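Local coordinates for putative lipoprotein YerB (Bacillus subtilis, PDB 2PSB) that is of unknown function but is probably a membrane-attached lipoprotein and interacts with the DNA helicase PcrA, at residues A16-L21 with A52-E57; Q72-E77 with P290-I295; G95-F100 with L161-N166. All coordinates share one frame; numbering follows the deposited sequence.

Interaction 1: A16-L21 with A52-E57; sequences APLTGL and ADIVIE
Leu18 reaches from the N-terminal loop onto Asp53 and Ile54, near the start of strand 54-59, and these three buried side chains carry the direct contact. The close-packed part is mostly apolar. Leu18 CB rests against both Asp53 CB and Asp53 OD2, 3.8 Å from each. Beside it, Leu18 CD1 meets Ile54 CD1 at 4.1 Å, the two side chains crossing at about a right angle. Asp53 and Ile54 both stand opposite Ile70 in a classic beta bulge, and Ile70 and Phe96 also pack on Leu18.

The polar side is held less directly, through one water. It accepts from Leu18 N at 3.0 Å and donates to Asp53 OD2 at 2.8 Å. Asp53 CG sits anti to its carbonyl carbon (chi1 -58°), which puts the carboxylate within reach of this water through OD2, while OD1 takes a hydrogen bond from Ser73 and a salt bridge from Lys292. The loop itself is drawn into a tight turn, with Gly20 N bonded to Ala16 O at 2.8 Å and Ala16 N to Leu21 O at 2.6 Å.

No direct hydrogen bond joins the segments. The chemistry is therefore divided: aliphatic carbons pack on one side, and a buried carboxylate, probably ionised beside its lysine, reaches the loop backbone through a bridging water.

Interaction 2: Q72-E77 with P290-I295; sequences QSQMPE and PGKTWI
Lys292 and Gln74 form a small polar contact near the protein surface, where the loop after strand 65-71 passes the residues leading into strand 293-298. A single weak hydrogen bond crosses it, from Lys292 NZ to Gln74 OE1 at 3.3 Å. The carbon next to the ammonium also approaches, Lys292 CE lying 3.6 Å from the same Gln74 OE1, and the two side chains meet at about a right angle. Bends at chi2 (70°) and chi4 (73°) fold the lysine so that NZ comes between Asp53 OD1 and Gln74 OE1; the glutamine chain runs extended beyond CG (chi2 -171°).

The firmer partner of the lysine is Asp53, whose OD1 makes a salt bridge to NZ and also receives a hydrogen bond from Ser73 OG. Ser73 OG and Lys292 NZ, 4.2 Å apart, are thus linked through the carboxylate oxygen they share. Gln74 adds only a weak extra hold on a lysine already fixed by charge.

Strand 54-59 pairs antiparallel with 65-71 and parallel with 293-298. The arrangement is a local patch of mixed strand pairing, with Asp53, Ser73 and Lys292 meeting where one strand ends and its two neighbours start.

Interaction 3: G95-F100 with L161-N166; sequences GFDSIF and LKQETN
Leu161 opens the contact by turning its end back onto Ile99, at the start of strand 99-102, which pairs in parallel with strands 33-37 and 120-122. The crossing segment is an irregular loop that follows helix 147-157. Leu161 CD2 meets Ile99 CD1 at 4.0 Å, the one apolar touch between the segments, and the two side chains cross obliquely.

Two residues on, Gln163 points at the turn before the strand. Its CG lies between the backbone N and the carbonyl carbon (chi1 67°), and the chain then runs extended to bring the amide beside the carboxylate of exposed Asp97, the two planes 22° apart. With an alanine in its place, the Asp97 carboxylate is likely to lose the amide lying beside it, and a gap to open between the loop and the Phe96-Asp97 turn.

At Thr165 the alpha carbons come closest, its CA 6.4 Å from Phe96 CA. The carbonyl of Asn166 ties this part of the loop: Arg276 gives NH2 to Asn166 O and NE to Gly95 O, one guanidinium bonded to a backbone oxygen of each segment.

Interactions 1 and 2 adjoin closely, their centres about 4 Å apart: Thr19 O bonds to Gly291 N at 2.7 Å, and strands 54-59 and 293-298 are neighbours. Interaction 3 lies at strand 99-102, joined to the others through strands 33-37 and 65-71, its centre about 13 Å from that of interaction 1 and 14 Å from that of interaction 2. It touches the first through the Phe96 ring, whose CE2 is 3.3 Å from Leu18 CD2. Along the chain interaction 1 closes first, and interaction 3 is nested inside the long loop closed by interaction 2. The N-terminal loop thus joins all three, while interaction 2 brings the two DUF3048 family regions together.

Interaction 1: A16-L21 with A52-E57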
ATOM      1  N   ALA A  16     -11.603  -5.162  13.371  1.00 40.45           N
ATOM      2  CA  ALA A  16     -11.514  -4.581  12.037  1.00 37.29           C
ATOM      3  C   ALA A  16     -10.964  -5.645  11.085  1.00 35.11           C
ATOM      4  O   ALA A  16     -10.022  -6.366  11.418  1.00 33.16           O
ATOM      5  CB  ALA A  16     -10.615  -3.360  12.052  1.00 38.81           C
ATOM      6  N   PRO A  17     -11.556  -5.754   9.886  1.00 31.97           N
ATOM      7  CA  PRO A  17     -11.188  -6.713   8.839  1.00 30.97           C
ATOM      8  C   PRO A  17      -9.717  -6.708   8.429  1.00 30.44           C
ATOM      9  O   PRO A  17      -9.083  -7.751   8.320  1.00 25.40           O
ATOM     10  CB  PRO A  17     -12.076  -6.306   7.657  1.00 30.50           C
ATOM     11  CG  PRO A  17     -13.177  -5.508   8.275  1.00 29.78           C
ATOM     12  CD  PRO A  17     -12.506  -4.761   9.364  1.00 30.83           C
ATOM     13  N   LEU A  18      -9.182  -5.518   8.202  1.00 31.65           N
ATOM     14  CA  LEU A  18      -7.816  -5.393   7.732  1.00 32.49           C
ATOM     15  C   LEU A  18      -6.735  -5.183   8.778  1.00 32.46           C
ATOM     16  O   LEU A  18      -5.555  -5.091   8.437  1.00 32.91           O
ATOM     17  CB  LEU A  18      -7.771  -4.283   6.682  1.00 32.86           C
ATOM     18  CG  LEU A  18      -8.842  -4.482   5.593  1.00 34.27           C
ATOM     19  CD1 LEU A  18      -8.595  -3.518   4.449  1.00 36.51           C
ATOM     20  CD2 LEU A  18      -8.822  -5.934   5.085  1.00 32.33           C
ATOM     21  N   THR A  19      -7.124  -5.144  10.046  1.00 33.88           N
ATOM     22  CA  THR A  19      -6.150  -4.944  11.109  1.00 35.48           C
ATOM     23  C   THR A  19      -6.257  -5.991  12.217  1.00 35.91           C
ATOM     24  O   THR A  19      -5.271  -6.304  12.890  1.00 36.44           O
ATOM     25  CB  THR A  19      -6.309  -3.555  11.726  1.00 35.63           C
ATOM     26  OG1 THR A  19      -5.155  -3.253  12.512  1.00 41.35           O
ATOM     27  CG2 THR A  19      -7.530  -3.519  12.615  1.00 35.18           C
ATOM     28  N   GLY A  20      -7.459  -6.525  12.411  1.00 35.01           N
ATOM     29  CA  GLY A  20      -7.646  -7.524  13.443  1.00 36.81           C
ATOM     30  C   GLY A  20      -7.806  -6.920  14.825  1.00 37.39           C
ATOM     31  O   GLY A  20      -7.967  -7.643  15.808  1.00 38.65           O
ATOM     32  N   LEU A  21      -7.744  -5.592  14.897  1.00 38.07           N
ATOM     33  CA  LEU A  21      -7.903  -4.866  16.152  1.00 39.22           C
ATOM     34  C   LEU A  21      -9.380  -4.558  16.352  1.00 41.66           C
ATOM     35  O   LEU A  21     -10.125  -4.391  15.385  1.00 40.48           O
ATOM     36  CB  LEU A  21      -7.110  -3.555  16.118  1.00 38.08           C
ATOM     37  CG  LEU A  21      -5.633  -3.504  16.534  1.00 37.41           C
ATOM     38  CD1 LEU A  21      -4.992  -4.865  16.524  1.00 34.83           C
ATOM     39  CD2 LEU A  21      -4.905  -2.561  15.591  1.00 38.31           C
ATOM     40  N   ALA A  52      -3.455   4.155   7.545  1.00 26.88           N
ATOM     41  CA  ALA A  52      -3.698   3.039   6.622  1.00 23.25           C
ATOM     42  C   ALA A  52      -3.501   1.679   7.277  1.00 22.32           C
ATOM     43  O   ALA A  52      -2.538   1.468   8.021  1.00 23.10           O
ATOM     44  CB  ALA A  52      -2.783   3.158   5.383  1.00 16.00           C
ATOM     45  N   ASP A  53      -4.408   0.746   7.003  1.00 21.58           N
ATOM     46  CA  ASP A  53      -4.289  -0.587   7.573  1.00 21.74           C
ATOM     47  C   ASP A  53      -3.231  -1.396   6.819  1.00 23.73           C
ATOM     48  O   ASP A  53      -2.453  -2.139   7.421  1.00 22.20           O
ATOM     49  CB  ASP A  53      -5.637  -1.309   7.533  1.00 23.48           C
ATOM     50  CG  ASP A  53      -6.733  -0.553   8.275  1.00 25.32           C
ATOM     51  OD1 ASP A  53      -6.421   0.185   9.220  1.00 25.09           O
ATOM     52  OD2 ASP A  53      -7.917  -0.721   7.939  1.00 26.39           O
ATOM     53  N   ILE A  54      -3.201  -1.221   5.500  1.00 23.72           N
ATOM     54  CA  ILE A  54      -2.264  -1.917   4.626  1.00 22.63           C
ATOM     55  C   ILE A  54      -1.680  -0.944   3.630  1.00 23.08           C
ATOM     56  O   ILE A  54      -2.396  -0.137   3.040  1.00 24.81           O
ATOM     57  CB  ILE A  54      -2.954  -3.022   3.792  1.00 23.05           C
ATOM     58  CG1 ILE A  54      -3.694  -3.993   4.701  1.00 22.82           C
ATOM     59  CG2 ILE A  54      -1.913  -3.758   2.938  1.00 17.97           C
ATOM     60  CD1 ILE A  54      -4.735  -4.805   3.961  1.00 26.32           C
ATOM     61  N   VAL A  55      -0.371  -1.022   3.445  1.00 22.68           N
ATOM     62  CA  VAL A  55       0.308  -0.177   2.488  1.00 22.41           C
ATOM     63  C   VAL A  55       1.155  -1.097   1.618  1.00 23.10           C
ATOM     64  O   VAL A  55       1.894  -1.939   2.134  1.00 22.51           O
ATOM     65  CB  VAL A  55       1.212   0.860   3.176  1.00 24.48           C
ATOM     66  CG1 VAL A  55       2.050   1.587   2.108  1.00 26.15           C
ATOM     67  CG2 VAL A  55       0.349   1.874   3.962  1.00 24.35           C
ATOM     68  N   ILE A  56       1.035  -0.947   0.301  1.00 22.93           N
ATOM     69  CA  ILE A  56       1.799  -1.776  -0.620  1.00 22.86           C
ATOM     70  C   ILE A  56       2.730  -0.932  -1.479  1.00 24.17           C
ATOM     71  O   ILE A  56       2.311   0.018  -2.129  1.00 24.15           O
ATOM     72  CB  ILE A  56       0.868  -2.621  -1.522  1.00 22.36           C
ATOM     73  CG1 ILE A  56      -0.073  -3.451  -0.640  1.00 22.05           C
ATOM     74  CG2 ILE A  56       1.696  -3.578  -2.402  1.00 19.48           C
ATOM     75  CD1 ILE A  56      -1.526  -3.095  -0.755  1.00 19.78           C
ATOM     76  N   GLU A  57       4.010  -1.280  -1.453  1.00 25.70           N
ATOM     77  CA  GLU A  57       5.015  -0.568  -2.220  1.00 27.52           C
ATOM     78  C   GLU A  57       5.469  -1.443  -3.375  1.00 29.18           C
ATOM     79  O   GLU A  57       5.674  -2.644  -3.210  1.00 29.82           O
ATOM     80  CB  GLU A  57       6.204  -0.207  -1.312  1.00 29.44           C
ATOM     81  CG  GLU A  57       7.378   0.484  -2.008  1.00 30.94           C
ATOM     82  CD  GLU A  57       8.486   0.879  -1.033  1.00 32.98           C
ATOM     83  OE1 GLU A  57       9.329   1.715  -1.416  1.00 32.92           O
ATOM     84  OE2 GLU A  57       8.520   0.354   0.110  1.00 32.51           O
TER
HETATM   85  O   HOH W   1      -9.651  -2.694   8.973  1.00 26.29           O

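Interaction 2: Q72-E77 with P290-I295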
ATOM      1  N   GLN A  72      -9.428   1.543   6.032  1.00 22.49           N
ATOM      2  CA  GLN A  72     -10.700   0.908   6.354  1.00 23.42           C
ATOM      3  C   GLN A  72     -11.033   1.154   7.819  1.00 25.91           C
ATOM      4  O   GLN A  72     -12.077   1.727   8.122  1.00 27.76           O
ATOM      5  CB  GLN A  72     -10.636  -0.592   6.074  1.00 25.14           C
ATOM      6  CG  GLN A  72     -11.979  -1.311   6.089  1.00 26.37           C
ATOM      7  CD  GLN A  72     -12.624  -1.368   7.467  1.00 32.51           C
ATOM      8  OE1 GLN A  72     -11.975  -1.694   8.462  1.00 33.39           O
ATOM      9  NE2 GLN A  72     -13.916  -1.073   7.526  1.00 31.50           N
ATOM     10  N   SER A  73     -10.146   0.740   8.725  1.00 26.76           N
ATOM     11  CA  SER A  73     -10.387   0.917  10.164  1.00 28.35           C
ATOM     12  C   SER A  73     -10.134   2.344  10.613  1.00 30.13           C
ATOM     13  O   SER A  73     -10.557   2.744  11.698  1.00 30.76           O
ATOM     14  CB  SER A  73      -9.484   0.006  10.991  1.00 25.57           C
ATOM     15  OG  SER A  73      -8.220   0.624  11.166  1.00 21.07           O
ATOM     16  N   GLN A  74      -9.408   3.093   9.794  1.00 33.03           N
ATOM     17  CA  GLN A  74      -9.080   4.480  10.100  1.00 37.58           C
ATOM     18  C   GLN A  74      -9.057   5.284   8.822  1.00 40.25           C
ATOM     19  O   GLN A  74      -8.307   4.971   7.897  1.00 42.24           O
ATOM     20  CB  GLN A  74      -7.702   4.602  10.755  1.00 38.91           C
ATOM     21  CG  GLN A  74      -7.597   4.085  12.169  1.00 40.83           C
ATOM     22  CD  GLN A  74      -6.265   4.448  12.794  1.00 43.76           C
ATOM     23  OE1 GLN A  74      -5.204   4.136  12.250  1.00 44.49           O
ATOM     24  NE2 GLN A  74      -6.311   5.119  13.939  1.00 44.70           N
HETATM   25  N   MSE A  75      -9.876   6.327   8.769  1.00 42.85           N
HETATM   26  CA  MSE A  75      -9.928   7.177   7.593  1.00 45.06           C
HETATM   27  C   MSE A  75      -9.031   8.377   7.835  1.00 44.48           C
HETATM   28  O   MSE A  75      -8.991   8.915   8.937  1.00 44.80           O
HETATM   29  CB  MSE A  75     -11.365   7.629   7.320  1.00 48.89           C
HETATM   30  CG  MSE A  75     -12.270   6.536   6.787  1.00 53.63           C
HETATM   31 SE   MSE A  75     -11.608   5.716   5.154  1.00 63.36          SE
HETATM   32  CE  MSE A  75     -11.944   3.867   5.567  1.00 59.20           C
ATOM     33  N   PRO A  76      -8.286   8.802   6.807  1.00 43.48           N
ATOM     34  CA  PRO A  76      -7.393   9.948   6.960  1.00 44.69           C
ATOM     35  C   PRO A  76      -8.053  11.289   6.663  1.00 45.61           C
ATOM     36  O   PRO A  76      -9.091  11.351   6.003  1.00 47.60           O
ATOM     37  CB  PRO A  76      -6.285   9.635   5.966  1.00 43.27           C
ATOM     38  CG  PRO A  76      -7.055   9.055   4.828  1.00 41.84           C
ATOM     39  CD  PRO A  76      -8.045   8.126   5.517  1.00 42.71           C
ATOM     40  N   GLU A  77      -7.452  12.358   7.176  1.00 46.68           N
ATOM     41  CA  GLU A  77      -7.942  13.709   6.922  1.00 46.77           C
ATOM     42  C   GLU A  77      -7.523  13.926   5.475  1.00 45.15           C
ATOM     43  O   GLU A  77      -8.263  13.608   4.544  1.00 45.91           O
ATOM     44  CB  GLU A  77      -7.222  14.727   7.815  1.00 49.94           C
ATOM     45  CG  GLU A  77      -7.386  14.525   9.315  1.00 54.55           C
ATOM     46  CD  GLU A  77      -8.784  14.854   9.793  1.00 55.85           C
ATOM     47  OE1 GLU A  77      -9.010  14.869  11.022  1.00 58.31           O
ATOM     48  OE2 GLU A  77      -9.659  15.094   8.938  1.00 57.14           O
ATOM     49  N   PRO A 290      -2.121  -8.846  14.687  1.00 32.58           N
ATOM     50  CA  PRO A 290      -3.059  -7.714  14.628  1.00 32.24           C
ATOM     51  C   PRO A 290      -2.335  -6.359  14.510  1.00 31.50           C
ATOM     52  O   PRO A 290      -1.370  -6.097  15.223  1.00 30.55           O
ATOM     53  CB  PRO A 290      -3.836  -7.840  15.936  1.00 31.84           C
ATOM     54  CG  PRO A 290      -3.822  -9.312  16.206  1.00 32.00           C
ATOM     55  CD  PRO A 290      -2.409  -9.722  15.838  1.00 31.65           C
ATOM     56  N   GLY A 291      -2.793  -5.507  13.594  1.00 32.20           N
ATOM     57  CA  GLY A 291      -2.164  -4.205  13.426  1.00 31.68           C
ATOM     58  C   GLY A 291      -1.918  -3.826  11.976  1.00 31.61           C
ATOM     59  O   GLY A 291      -2.523  -4.388  11.066  1.00 31.45           O
ATOM     60  N   LYS A 292      -1.036  -2.860  11.760  1.00 30.90           N
ATOM     61  CA  LYS A 292      -0.722  -2.421  10.415  1.00 30.63           C
ATOM     62  C   LYS A 292       0.253  -3.356   9.703  1.00 29.75           C
ATOM     63  O   LYS A 292       1.152  -3.948  10.325  1.00 29.78           O
ATOM     64  CB  LYS A 292      -0.149  -1.004  10.438  1.00 34.02           C
ATOM     65  CG  LYS A 292      -1.195   0.113  10.426  1.00 37.72           C
ATOM     66  CD  LYS A 292      -1.966   0.218  11.724  1.00 39.40           C
ATOM     67  CE  LYS A 292      -2.864   1.468  11.757  1.00 41.94           C
ATOM     68  NZ  LYS A 292      -4.085   1.391  10.882  1.00 41.71           N
ATOM     69  N   THR A 293       0.059  -3.485   8.394  1.00 26.16           N
ATOM     70  CA  THR A 293       0.903  -4.340   7.559  1.00 26.31           C
ATOM     71  C   THR A 293       1.458  -3.593   6.358  1.00 26.00           C
ATOM     72  O   THR A 293       0.738  -2.876   5.664  1.00 28.51           O
ATOM     73  CB  THR A 293       0.131  -5.576   7.028  1.00 26.18           C
ATOM     74  OG1 THR A 293      -0.256  -6.406   8.123  1.00 28.56           O
ATOM     75  CG2 THR A 293       1.003  -6.393   6.060  1.00 26.75           C
ATOM     76  N   TRP A 294       2.754  -3.757   6.130  1.00 26.43           N
ATOM     77  CA  TRP A 294       3.420  -3.148   4.987  1.00 26.22           C
ATOM     78  C   TRP A 294       3.923  -4.249   4.073  1.00 26.30           C
ATOM     79  O   TRP A 294       4.690  -5.120   4.495  1.00 26.07           O
ATOM     80  CB  TRP A 294       4.591  -2.288   5.417  1.00 25.06           C
ATOM     81  CG  TRP A 294       4.257  -0.839   5.498  1.00 28.62           C
ATOM     82  CD1 TRP A 294       3.457  -0.235   6.431  1.00 28.30           C
ATOM     83  CD2 TRP A 294       4.761   0.210   4.662  1.00 25.20           C
ATOM     84  NE1 TRP A 294       3.445   1.122   6.235  1.00 29.91           N
ATOM     85  CE2 TRP A 294       4.233   1.424   5.155  1.00 25.69           C
ATOM     86  CE3 TRP A 294       5.606   0.243   3.544  1.00 25.57           C
ATOM     87  CZ2 TRP A 294       4.525   2.665   4.574  1.00 26.62           C
ATOM     88  CZ3 TRP A 294       5.896   1.472   2.963  1.00 26.68           C
ATOM     89  CH2 TRP A 294       5.355   2.669   3.479  1.00 25.57           C
ATOM     90  N   ILE A 295       3.479  -4.205   2.825  1.00 26.77           N
ATOM     91  CA  ILE A 295       3.861  -5.192   1.824  1.00 26.70           C
ATOM     92  C   ILE A 295       4.811  -4.571   0.816  1.00 27.79           C
ATOM     93  O   ILE A 295       4.524  -3.518   0.227  1.00 26.67           O
ATOM     94  CB  ILE A 295       2.621  -5.744   1.067  1.00 26.82           C
ATOM     95  CG1 ILE A 295       1.633  -6.351   2.067  1.00 27.33           C
ATOM     96  CG2 ILE A 295       3.056  -6.788   0.029  1.00 30.77           C
ATOM     97  CD1 ILE A 295       0.511  -7.098   1.447  1.00 28.97           C
TER

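Interaction 3: G95-F100 with L161-N166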
ATOM      1  N   GLY A  95      -8.631  -6.454  -4.331  1.00 28.88           N
ATOM      2  CA  GLY A  95      -8.626  -7.536  -3.368  1.00 26.79           C
ATOM      3  C   GLY A  95      -9.606  -7.232  -2.253  1.00 26.83           C
ATOM      4  O   GLY A  95     -10.011  -8.127  -1.515  1.00 27.56           O
ATOM      5  N   PHE A  96      -9.990  -5.962  -2.141  1.00 28.43           N
ATOM      6  CA  PHE A  96     -10.926  -5.512  -1.125  1.00 29.75           C
ATOM      7  C   PHE A  96     -12.090  -4.718  -1.723  1.00 31.38           C
ATOM      8  O   PHE A  96     -12.853  -4.099  -0.990  1.00 30.05           O
ATOM      9  CB  PHE A  96     -10.188  -4.650  -0.094  1.00 31.64           C
ATOM     10  CG  PHE A  96      -8.914  -5.269   0.404  1.00 33.11           C
ATOM     11  CD1 PHE A  96      -7.742  -5.176  -0.339  1.00 32.88           C
ATOM     12  CD2 PHE A  96      -8.896  -5.995   1.591  1.00 31.73           C
ATOM     13  CE1 PHE A  96      -6.563  -5.806   0.095  1.00 32.99           C
ATOM     14  CE2 PHE A  96      -7.726  -6.625   2.030  1.00 32.41           C
ATOM     15  CZ  PHE A  96      -6.565  -6.530   1.281  1.00 31.40           C
ATOM     16  N   ASP A  97     -12.206  -4.737  -3.053  1.00 33.66           N
ATOM     17  CA  ASP A  97     -13.269  -4.025  -3.773  1.00 35.56           C
ATOM     18  C   ASP A  97     -13.328  -2.578  -3.294  1.00 34.59           C
ATOM     19  O   ASP A  97     -14.398  -1.978  -3.151  1.00 34.91           O
ATOM     20  CB  ASP A  97     -14.618  -4.727  -3.545  1.00 39.49           C
ATOM     21  CG  ASP A  97     -15.718  -4.203  -4.459  1.00 44.18           C
ATOM     22  OD1 ASP A  97     -15.465  -4.074  -5.677  1.00 46.15           O
ATOM     23  OD2 ASP A  97     -16.837  -3.932  -3.964  1.00 46.23           O
ATOM     24  N   SER A  98     -12.151  -2.021  -3.053  1.00 33.44           N
ATOM     25  CA  SER A  98     -12.035  -0.667  -2.551  1.00 31.98           C
ATOM     26  C   SER A  98     -12.267   0.408  -3.590  1.00 33.34           C
ATOM     27  O   SER A  98     -12.092   0.192  -4.792  1.00 34.99           O
ATOM     28  CB  SER A  98     -10.645  -0.437  -1.943  1.00 32.61           C
ATOM     29  OG  SER A  98      -9.831  -1.606  -1.995  1.00 29.70           O
ATOM     30  N   ILE A  99     -12.683   1.570  -3.102  1.00 31.31           N
ATOM     31  CA  ILE A  99     -12.870   2.732  -3.948  1.00 30.45           C
ATOM     32  C   ILE A  99     -11.424   3.091  -4.291  1.00 29.50           C
ATOM     33  O   ILE A  99     -10.605   3.332  -3.398  1.00 26.22           O
ATOM     34  CB  ILE A  99     -13.535   3.875  -3.162  1.00 30.99           C
ATOM     35  CG1 ILE A  99     -15.012   3.543  -2.944  1.00 34.03           C
ATOM     36  CG2 ILE A  99     -13.351   5.204  -3.888  1.00 33.94           C
ATOM     37  CD1 ILE A  99     -15.694   4.406  -1.892  1.00 35.75           C
ATOM     38  N   PHE A 100     -11.121   3.095  -5.588  1.00 28.90           N
ATOM     39  CA  PHE A 100      -9.784   3.365  -6.098  1.00 28.65           C
ATOM     40  C   PHE A 100      -9.523   4.842  -6.367  1.00 29.37           C
ATOM     41  O   PHE A 100     -10.080   5.424  -7.295  1.00 28.09           O
ATOM     42  CB  PHE A 100      -9.581   2.565  -7.381  1.00 28.92           C
ATOM     43  CG  PHE A 100      -8.159   2.503  -7.841  1.00 30.74           C
ATOM     44  CD1 PHE A 100      -7.193   1.839  -7.078  1.00 28.11           C
ATOM     45  CD2 PHE A 100      -7.784   3.067  -9.055  1.00 30.08           C
ATOM     46  CE1 PHE A 100      -5.870   1.733  -7.521  1.00 26.59           C
ATOM     47  CE2 PHE A 100      -6.452   2.965  -9.512  1.00 29.94           C
ATOM     48  CZ  PHE A 100      -5.497   2.295  -8.741  1.00 27.20           C
ATOM     49  N   LEU A 161     -20.630   3.563  -0.136  1.00 40.08           N
ATOM     50  CA  LEU A 161     -19.616   3.879   0.862  1.00 40.24           C
ATOM     51  C   LEU A 161     -19.596   2.856   1.980  1.00 39.91           C
ATOM     52  O   LEU A 161     -18.679   2.826   2.790  1.00 39.19           O
ATOM     53  CB  LEU A 161     -19.874   5.269   1.452  1.00 40.85           C
ATOM     54  CG  LEU A 161     -19.584   6.476   0.554  1.00 41.72           C
ATOM     55  CD1 LEU A 161     -20.187   7.736   1.152  1.00 41.44           C
ATOM     56  CD2 LEU A 161     -18.075   6.624   0.398  1.00 42.34           C
ATOM     57  N   LYS A 162     -20.621   2.019   2.027  1.00 40.85           N
ATOM     58  CA  LYS A 162     -20.701   1.004   3.058  1.00 42.52           C
ATOM     59  C   LYS A 162     -20.819  -0.372   2.471  1.00 40.74           C
ATOM     60  O   LYS A 162     -21.594  -0.602   1.561  1.00 42.14           O
ATOM     61  CB  LYS A 162     -21.892   1.252   3.992  1.00 44.46           C
ATOM     62  CG  LYS A 162     -21.661   2.363   4.997  1.00 46.76           C
ATOM     63  CD  LYS A 162     -22.724   2.359   6.080  1.00 48.22           C
ATOM     64  CE  LYS A 162     -22.514   3.513   7.049  1.00 51.11           C
ATOM     65  NZ  LYS A 162     -21.175   3.471   7.713  1.00 50.86           N
ATOM     66  N   GLN A 163     -20.012  -1.281   2.995  1.00 42.66           N
ATOM     67  CA  GLN A 163     -20.023  -2.673   2.581  1.00 43.23           C
ATOM     68  C   GLN A 163     -19.127  -3.410   3.553  1.00 43.15           C
ATOM     69  O   GLN A 163     -18.258  -2.813   4.185  1.00 43.17           O
ATOM     70  CB  GLN A 163     -19.504  -2.851   1.149  1.00 42.77           C
ATOM     71  CG  GLN A 163     -18.039  -2.548   0.948  1.00 45.03           C
ATOM     72  CD  GLN A 163     -17.513  -3.095  -0.373  1.00 47.81           C
ATOM     73  OE1 GLN A 163     -18.135  -2.917  -1.430  1.00 46.60           O
ATOM     74  NE2 GLN A 163     -16.350  -3.755  -0.321  1.00 46.73           N
ATOM     75  N   GLU A 164     -19.361  -4.704   3.698  1.00 43.74           N
ATOM     76  CA  GLU A 164     -18.547  -5.503   4.590  1.00 45.99           C
ATOM     77  C   GLU A 164     -17.496  -6.193   3.736  1.00 44.53           C
ATOM     78  O   GLU A 164     -17.792  -6.656   2.634  1.00 45.37           O
ATOM     79  CB  GLU A 164     -19.418  -6.532   5.314  1.00 48.74           C
ATOM     80  CG  GLU A 164     -20.519  -5.901   6.156  1.00 54.72           C
ATOM     81  CD  GLU A 164     -21.575  -6.900   6.604  1.00 57.94           C
ATOM     82  OE1 GLU A 164     -21.232  -7.849   7.342  1.00 59.78           O
ATOM     83  OE2 GLU A 164     -22.751  -6.731   6.210  1.00 58.62           O
ATOM     84  N   THR A 165     -16.268  -6.249   4.234  1.00 42.26           N
ATOM     85  CA  THR A 165     -15.201  -6.894   3.492  1.00 40.75           C
ATOM     86  C   THR A 165     -14.696  -8.100   4.283  1.00 39.21           C
ATOM     87  O   THR A 165     -14.629  -8.063   5.518  1.00 36.65           O
ATOM     88  CB  THR A 165     -14.044  -5.889   3.181  1.00 39.95           C
ATOM     89  OG1 THR A 165     -12.888  -6.209   3.955  1.00 41.98           O
ATOM     90  CG2 THR A 165     -14.475  -4.462   3.504  1.00 39.88           C
ATOM     91  N   ASN A 166     -14.383  -9.186   3.576  1.00 38.90           N
ATOM     92  CA  ASN A 166     -13.895 -10.388   4.242  1.00 38.67           C
ATOM     93  C   ASN A 166     -12.561 -10.064   4.905  1.00 36.97           C
ATOM     94  O   ASN A 166     -11.620  -9.602   4.249  1.00 36.74           O
ATOM     95  CB  ASN A 166     -13.731 -11.539   3.245  1.00 41.25           C
ATOM     96  CG  ASN A 166     -13.591 -12.890   3.936  1.00 44.76           C
ATOM     97  OD1 ASN A 166     -14.463 -13.291   4.711  1.00 48.61           O
ATOM     98  ND2 ASN A 166     -12.492 -13.594   3.667  1.00 45.56           N
TER